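Local coordinates for protein thermosome subunit (Methanococcoides burtonii, PDB 3AQ1) that probably binds and hydrolyses ATP to assist the folding of unfolded proteins, as a group II chaperonin of the TCP-1 family, at residues E154-E165 and V325-D336. Sequence-based numbering, arbitrary orientation.
Sequences EKRAGGSIDDSE and VLLHGGTEHVVD
Leu326, Leu327 and His328 lie in a strand bonded along both edges by one segment, 154-165, which pairs with Leu327 on the first edge, then loops back over the strand's end to Leu326 and His328 on the second. On the first edge the pairing is parallel: Glu154 N reaches Val325 O at 3.0 Å in a nearly straight bond, and Arg156 N meets Leu327 O at 2.7 Å. On the second, Glu165 and Leu326 form an antiparallel hydrogen-bonded pair, and the hydroxyl Ser164 OG, turned beside its own backbone N (chi1 -72°), accepts from His328 N at 2.7 Å and 173°. Strand 323-329 is thus the centre of a small mixed three-stranded sheet, 151-157 and 165-167 outside it, consistent with the intermediate domain of group II chaperonins; Leu127 of helix 121-132 touches Leu327 and Ser164. Arg156 CB covers one face of the His328 ring, 3.7 Å from its centroid, a CH-pi contact, while the returning chain meets the ring edge in plane through Ser164 CA. The Arg156 guanidinium stands 85° to the ring, so the two are not stacked in parallel. Toward helix 332-355, the aliphatic part of Lys155 lies against Val335 CG1, and Lys155 NZ makes a salt bridge with Asp336 OD1 at 3.6 Å.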
ATOM      1  N   GLU A 154      14.919  -0.329  -5.425  1.00 46.22           N
ATOM      2  CA  GLU A 154      15.911  -0.339  -6.490  1.00 46.55           C
ATOM      3  C   GLU A 154      16.555  -1.713  -6.410  1.00 55.79           C
ATOM      4  O   GLU A 154      17.187  -2.060  -5.405  1.00 55.32           O
ATOM      5  CB  GLU A 154      16.956   0.764  -6.280  1.00 38.27           C
ATOM      6  CG  GLU A 154      18.061   0.784  -7.319  1.00 57.66           C
ATOM      7  CD  GLU A 154      17.580   1.355  -8.634  1.00 58.47           C
ATOM      8  OE1 GLU A 154      16.621   2.155  -8.588  1.00 52.08           O
ATOM      9  OE2 GLU A 154      18.142   0.997  -9.700  1.00 56.76           O
ATOM     10  N   LYS A 155      16.365  -2.521  -7.443  1.00 58.36           N
ATOM     11  CA  LYS A 155      16.809  -3.902  -7.346  1.00 60.95           C
ATOM     12  C   LYS A 155      18.247  -4.088  -7.809  1.00 62.11           C
ATOM     13  O   LYS A 155      18.616  -3.728  -8.926  1.00 71.11           O
ATOM     14  CB  LYS A 155      15.829  -4.870  -8.032  1.00 59.10           C
ATOM     15  CG  LYS A 155      15.490  -4.542  -9.458  1.00 62.77           C
ATOM     16  CD  LYS A 155      14.065  -4.951  -9.811  1.00 59.77           C
ATOM     17  CE  LYS A 155      13.785  -4.602 -11.270  1.00 72.81           C
ATOM     18  NZ  LYS A 155      12.350  -4.744 -11.617  1.00 83.30           N
ATOM     19  N   ARG A 156      19.059  -4.622  -6.908  1.00 52.91           N
ATOM     20  CA  ARG A 156      20.447  -4.924  -7.198  1.00 61.57           C
ATOM     21  C   ARG A 156      20.669  -6.451  -7.333  1.00 68.32           C
ATOM     22  O   ARG A 156      20.718  -7.182  -6.336  1.00 61.48           O
ATOM     23  CB  ARG A 156      21.328  -4.353  -6.091  1.00 58.68           C
ATOM     24  CG  ARG A 156      21.073  -2.891  -5.776  1.00 63.54           C
ATOM     25  CD  ARG A 156      22.384  -2.107  -5.714  1.00 81.02           C
ATOM     26  NE  ARG A 156      23.042  -2.038  -7.018  1.00 92.30           N
ATOM     27  CZ  ARG A 156      22.442  -1.639  -8.140  1.00 98.95           C
ATOM     28  NH1 ARG A 156      21.164  -1.272  -8.130  1.00100.09           N
ATOM     29  NH2 ARG A 156      23.121  -1.607  -9.276  1.00100.12           N
ATOM     30  N   ALA A 157      20.793  -6.935  -8.566  1.00 70.45           N
ATOM     31  CA  ALA A 157      21.004  -8.362  -8.778  1.00 70.08           C
ATOM     32  C   ALA A 157      22.330  -8.802  -8.162  1.00 70.63           C
ATOM     33  O   ALA A 157      23.336  -8.102  -8.282  1.00 70.37           O
ATOM     34  CB  ALA A 157      20.966  -8.686 -10.255  1.00 73.95           C
ATOM     35  N   GLY A 158      22.325  -9.953  -7.492  1.00 70.04           N
ATOM     36  CA  GLY A 158      23.534 -10.503  -6.900  1.00 69.41           C
ATOM     37  C   GLY A 158      23.564 -10.499  -5.379  1.00 80.39           C
ATOM     38  O   GLY A 158      23.096  -9.549  -4.747  1.00 85.95           O
ATOM     39  N   GLY A 159      24.120 -11.562  -4.792  1.00 79.96           N
ATOM     40  CA  GLY A 159      24.221 -11.703  -3.349  1.00 64.88           C
ATOM     41  C   GLY A 159      22.997 -12.344  -2.723  1.00 68.46           C
ATOM     42  O   GLY A 159      22.274 -13.100  -3.371  1.00 79.87           O
ATOM     43  N   SER A 160      22.769 -12.028  -1.454  1.00 59.25           N
ATOM     44  CA  SER A 160      21.666 -12.575  -0.678  1.00 52.44           C
ATOM     45  C   SER A 160      20.693 -11.460  -0.309  1.00 60.36           C
ATOM     46  O   SER A 160      21.054 -10.286  -0.291  1.00 64.49           O
ATOM     47  CB  SER A 160      22.221 -13.269   0.582  1.00 59.22           C
ATOM     48  OG  SER A 160      21.334 -13.246   1.696  1.00 55.82           O
ATOM     49  N   ILE A 161      19.451 -11.820  -0.017  1.00 56.76           N
ATOM     50  CA  ILE A 161      18.486 -10.833   0.430  1.00 52.94           C
ATOM     51  C   ILE A 161      18.989 -10.175   1.714  1.00 63.51           C
ATOM     52  O   ILE A 161      18.525  -9.109   2.103  1.00 66.37           O
ATOM     53  CB  ILE A 161      17.145 -11.490   0.692  1.00 49.53           C
ATOM     54  CG1 ILE A 161      16.065 -10.447   0.927  1.00 40.66           C
ATOM     55  CG2 ILE A 161      17.246 -12.415   1.877  1.00 53.18           C
ATOM     56  CD1 ILE A 161      14.727 -11.074   1.124  1.00 49.75           C
ATOM     57  N   ASP A 162      19.944 -10.828   2.367  1.00 74.06           N
ATOM     58  CA  ASP A 162      20.524 -10.323   3.612  1.00 78.33           C
ATOM     59  C   ASP A 162      21.434  -9.110   3.370  1.00 66.92           C
ATOM     60  O   ASP A 162      21.694  -8.323   4.279  1.00 69.68           O
ATOM     61  CB  ASP A 162      21.311 -11.433   4.323  1.00 90.09           C
ATOM     62  CG  ASP A 162      20.419 -12.400   5.091  1.00 97.19           C
ATOM     63  OD1 ASP A 162      19.415 -11.950   5.698  1.00 80.49           O
ATOM     64  OD2 ASP A 162      20.744 -13.611   5.100  1.00111.64           O
ATOM     65  N   ASP A 163      21.919  -8.976   2.142  1.00 49.84           N
ATOM     66  CA  ASP A 163      22.765  -7.864   1.762  1.00 48.48           C
ATOM     67  C   ASP A 163      21.898  -6.684   1.343  1.00 60.04           C
ATOM     68  O   ASP A 163      22.411  -5.682   0.868  1.00 67.43           O
ATOM     69  CB  ASP A 163      23.669  -8.237   0.580  1.00 59.95           C
ATOM     70  CG  ASP A 163      24.551  -9.436   0.858  1.00 80.67           C
ATOM     71  OD1 ASP A 163      24.936  -9.641   2.032  1.00 94.75           O
ATOM     72  OD2 ASP A 163      24.866 -10.168  -0.110  1.00 79.48           O
ATOM     73  N   SER A 164      20.585  -6.797   1.482  1.00 60.91           N
ATOM     74  CA  SER A 164      19.733  -5.662   1.144  1.00 61.39           C
ATOM     75  C   SER A 164      19.974  -4.490   2.103  1.00 55.91           C
ATOM     76  O   SER A 164      20.225  -4.684   3.288  1.00 55.45           O
ATOM     77  CB  SER A 164      18.258  -6.077   1.097  1.00 57.47           C
ATOM     78  OG  SER A 164      18.012  -6.876  -0.054  1.00 55.06           O
ATOM     79  N   GLU A 165      19.934  -3.272   1.582  1.00 54.06           N
ATOM     80  CA  GLU A 165      20.192  -2.108   2.419  1.00 57.41           C
ATOM     81  C   GLU A 165      18.981  -1.202   2.544  1.00 55.92           C
ATOM     82  O   GLU A 165      18.149  -1.113   1.637  1.00 47.69           O
ATOM     83  CB  GLU A 165      21.369  -1.292   1.880  1.00 59.89           C
ATOM     84  CG  GLU A 165      22.697  -2.010   1.870  1.00 55.81           C
ATOM     85  CD  GLU A 165      23.770  -1.226   1.137  1.00 66.28           C
ATOM     86  OE1 GLU A 165      24.131  -1.595  -0.005  1.00 73.71           O
ATOM     87  OE2 GLU A 165      24.248  -0.233   1.709  1.00 73.95           O
ATOM     88  N   VAL A 325      15.087   1.041  -0.562  1.00 45.33           N
ATOM     89  CA  VAL A 325      15.566  -0.306  -0.314  1.00 42.28           C
ATOM     90  C   VAL A 325      16.415  -0.713  -1.505  1.00 47.30           C
ATOM     91  O   VAL A 325      15.893  -0.846  -2.611  1.00 46.86           O
ATOM     92  CB  VAL A 325      14.407  -1.323  -0.238  1.00 38.62           C
ATOM     93  CG1 VAL A 325      14.961  -2.701   0.009  1.00 41.69           C
ATOM     94  CG2 VAL A 325      13.392  -0.952   0.837  1.00 31.17           C
ATOM     95  N   LEU A 326      17.716  -0.888  -1.300  1.00 38.16           N
ATOM     96  CA  LEU A 326      18.509  -1.591  -2.293  1.00 41.60           C
ATOM     97  C   LEU A 326      18.291  -3.082  -2.063  1.00 56.35           C
ATOM     98  O   LEU A 326      18.874  -3.670  -1.151  1.00 62.26           O
ATOM     99  CB  LEU A 326      19.987  -1.240  -2.169  1.00 39.46           C
ATOM    100  CG  LEU A 326      20.309   0.237  -2.341  1.00 42.60           C
ATOM    101  CD1 LEU A 326      21.795   0.461  -2.226  1.00 47.02           C
ATOM    102  CD2 LEU A 326      19.793   0.710  -3.685  1.00 42.24           C
ATOM    103  N   LEU A 327      17.428  -3.680  -2.879  1.00 58.83           N
ATOM    104  CA  LEU A 327      17.052  -5.087  -2.734  1.00 52.06           C
ATOM    105  C   LEU A 327      18.019  -6.023  -3.455  1.00 52.00           C
ATOM    106  O   LEU A 327      18.215  -5.900  -4.667  1.00 49.46           O
ATOM    107  CB  LEU A 327      15.640  -5.301  -3.280  1.00 47.04           C
ATOM    108  CG  LEU A 327      15.013  -6.687  -3.148  1.00 41.45           C
ATOM    109  CD1 LEU A 327      14.972  -7.098  -1.690  1.00 39.92           C
ATOM    110  CD2 LEU A 327      13.613  -6.669  -3.744  1.00 36.36           C
ATOM    111  N   HIS A 328      18.616  -6.953  -2.709  1.00 48.17           N
ATOM    112  CA  HIS A 328      19.504  -7.964  -3.295  1.00 52.27           C
ATOM    113  C   HIS A 328      18.885  -9.372  -3.360  1.00 62.08           C
ATOM    114  O   HIS A 328      18.111  -9.768  -2.490  1.00 60.83           O
ATOM    115  CB  HIS A 328      20.822  -8.028  -2.526  1.00 59.24           C
ATOM    116  CG  HIS A 328      21.721  -6.859  -2.770  1.00 65.04           C
ATOM    117  ND1 HIS A 328      21.713  -5.737  -1.972  1.00 68.15           N
ATOM    118  CD2 HIS A 328      22.651  -6.634  -3.728  1.00 65.54           C
ATOM    119  CE1 HIS A 328      22.600  -4.868  -2.431  1.00 70.99           C
ATOM    120  NE2 HIS A 328      23.178  -5.387  -3.498  1.00 57.32           N
ATOM    121  N   GLY A 329      19.244 -10.117  -4.403  1.00 68.66           N
ATOM    122  CA  GLY A 329      18.829 -11.501  -4.572  1.00 68.98           C
ATOM    123  C   GLY A 329      19.931 -12.298  -5.254  1.00 70.68           C
ATOM    124  O   GLY A 329      20.899 -11.709  -5.731  1.00 61.18           O
ATOM    125  N   GLY A 330      19.796 -13.623  -5.312  1.00 68.99           N
ATOM    126  CA  GLY A 330      20.826 -14.438  -5.933  1.00 58.93           C
ATOM    127  C   GLY A 330      21.100 -14.056  -7.380  1.00 61.65           C
ATOM    128  O   GLY A 330      22.257 -13.926  -7.797  1.00 59.07           O
ATOM    129  N   THR A 331      20.025 -13.866  -8.145  1.00 67.72           N
ATOM    130  CA  THR A 331      20.111 -13.648  -9.593  1.00 73.20           C
ATOM    131  C   THR A 331      19.242 -12.486 -10.065  1.00 72.13           C
ATOM    132  O   THR A 331      18.451 -11.938  -9.309  1.00 71.49           O
ATOM    133  CB  THR A 331      19.609 -14.888 -10.373  1.00 74.26           C
ATOM    134  OG1 THR A 331      18.175 -14.949 -10.313  1.00 62.18           O
ATOM    135  CG2 THR A 331      20.185 -16.164  -9.790  1.00 77.48           C
ATOM    136  N   GLU A 332      19.380 -12.135 -11.338  1.00 79.68           N
ATOM    137  CA  GLU A 332      18.466 -11.205 -11.983  1.00 82.71           C
ATOM    138  C   GLU A 332      17.008 -11.578 -11.739  1.00 79.62           C
ATOM    139  O   GLU A 332      16.198 -10.731 -11.368  1.00 76.26           O
ATOM    140  CB  GLU A 332      18.709 -11.202 -13.489  1.00103.14           C
ATOM    141  CG  GLU A 332      17.788 -10.274 -14.260  1.00106.81           C
ATOM    142  CD  GLU A 332      18.404  -8.910 -14.472  1.00106.39           C
ATOM    143  OE1 GLU A 332      19.646  -8.794 -14.352  1.00 99.89           O
ATOM    144  OE2 GLU A 332      17.648  -7.960 -14.765  1.00109.26           O
ATOM    145  N   HIS A 333      16.659 -12.843 -11.961  1.00 85.81           N
ATOM    146  CA  HIS A 333      15.246 -13.215 -11.921  1.00 85.10           C
ATOM    147  C   HIS A 333      14.669 -13.358 -10.505  1.00 68.17           C
ATOM    148  O   HIS A 333      13.485 -13.092 -10.286  1.00 60.65           O
ATOM    149  CB  HIS A 333      14.937 -14.445 -12.793  1.00 95.86           C
ATOM    150  CG  HIS A 333      13.471 -14.647 -13.038  1.00105.23           C
ATOM    151  ND1 HIS A 333      12.759 -13.898 -13.952  1.00109.37           N
ATOM    152  CD2 HIS A 333      12.577 -15.493 -12.470  1.00106.49           C
ATOM    153  CE1 HIS A 333      11.495 -14.282 -13.947  1.00110.28           C
ATOM    154  NE2 HIS A 333      11.357 -15.248 -13.055  1.00108.75           N
ATOM    155  N   VAL A 334      15.499 -13.781  -9.555  1.00 63.06           N
ATOM    156  CA  VAL A 334      15.106 -13.817  -8.147  1.00 68.74           C
ATOM    157  C   VAL A 334      14.658 -12.424  -7.706  1.00 59.33           C
ATOM    158  O   VAL A 334      13.603 -12.224  -7.104  1.00 59.17           O
ATOM    159  CB  VAL A 334      16.299 -14.245  -7.257  1.00 78.59           C
ATOM    160  CG1 VAL A 334      15.970 -14.088  -5.778  1.00 71.62           C
ATOM    161  CG2 VAL A 334      16.709 -15.668  -7.568  1.00 85.41           C
ATOM    162  N   VAL A 335      15.473 -11.448  -8.035  1.00 52.82           N
ATOM    163  CA  VAL A 335      15.232 -10.101  -7.582  1.00 55.68           C
ATOM    164  C   VAL A 335      13.988  -9.462  -8.206  1.00 63.11           C
ATOM    165  O   VAL A 335      13.385  -8.579  -7.598  1.00 68.70           O
ATOM    166  CB  VAL A 335      16.483  -9.255  -7.801  1.00 54.86           C
ATOM    167  CG1 VAL A 335      16.185  -8.075  -8.694  1.00 58.71           C
ATOM    168  CG2 VAL A 335      17.065  -8.855  -6.468  1.00 49.04           C
ATOM    169  N   ASP A 336      13.586  -9.902  -9.400  1.00 61.27           N
ATOM    170  CA  ASP A 336      12.331  -9.413  -9.977  1.00 58.86           C
ATOM    171  C   ASP A 336      11.138  -9.832  -9.117  1.00 62.46           C
ATOM    172  O   ASP A 336      10.266  -9.013  -8.815  1.00 67.33           O
ATOM    173  CB  ASP A 336      12.131  -9.890 -11.415  1.00 56.50           C
ATOM    174  CG  ASP A 336      13.086  -9.232 -12.389  1.00 75.15           C
ATOM    175  OD1 ASP A 336      13.532  -8.093 -12.130  1.00 80.25           O
ATOM    176  OD2 ASP A 336      13.393  -9.861 -13.425  1.00 86.14           O
TER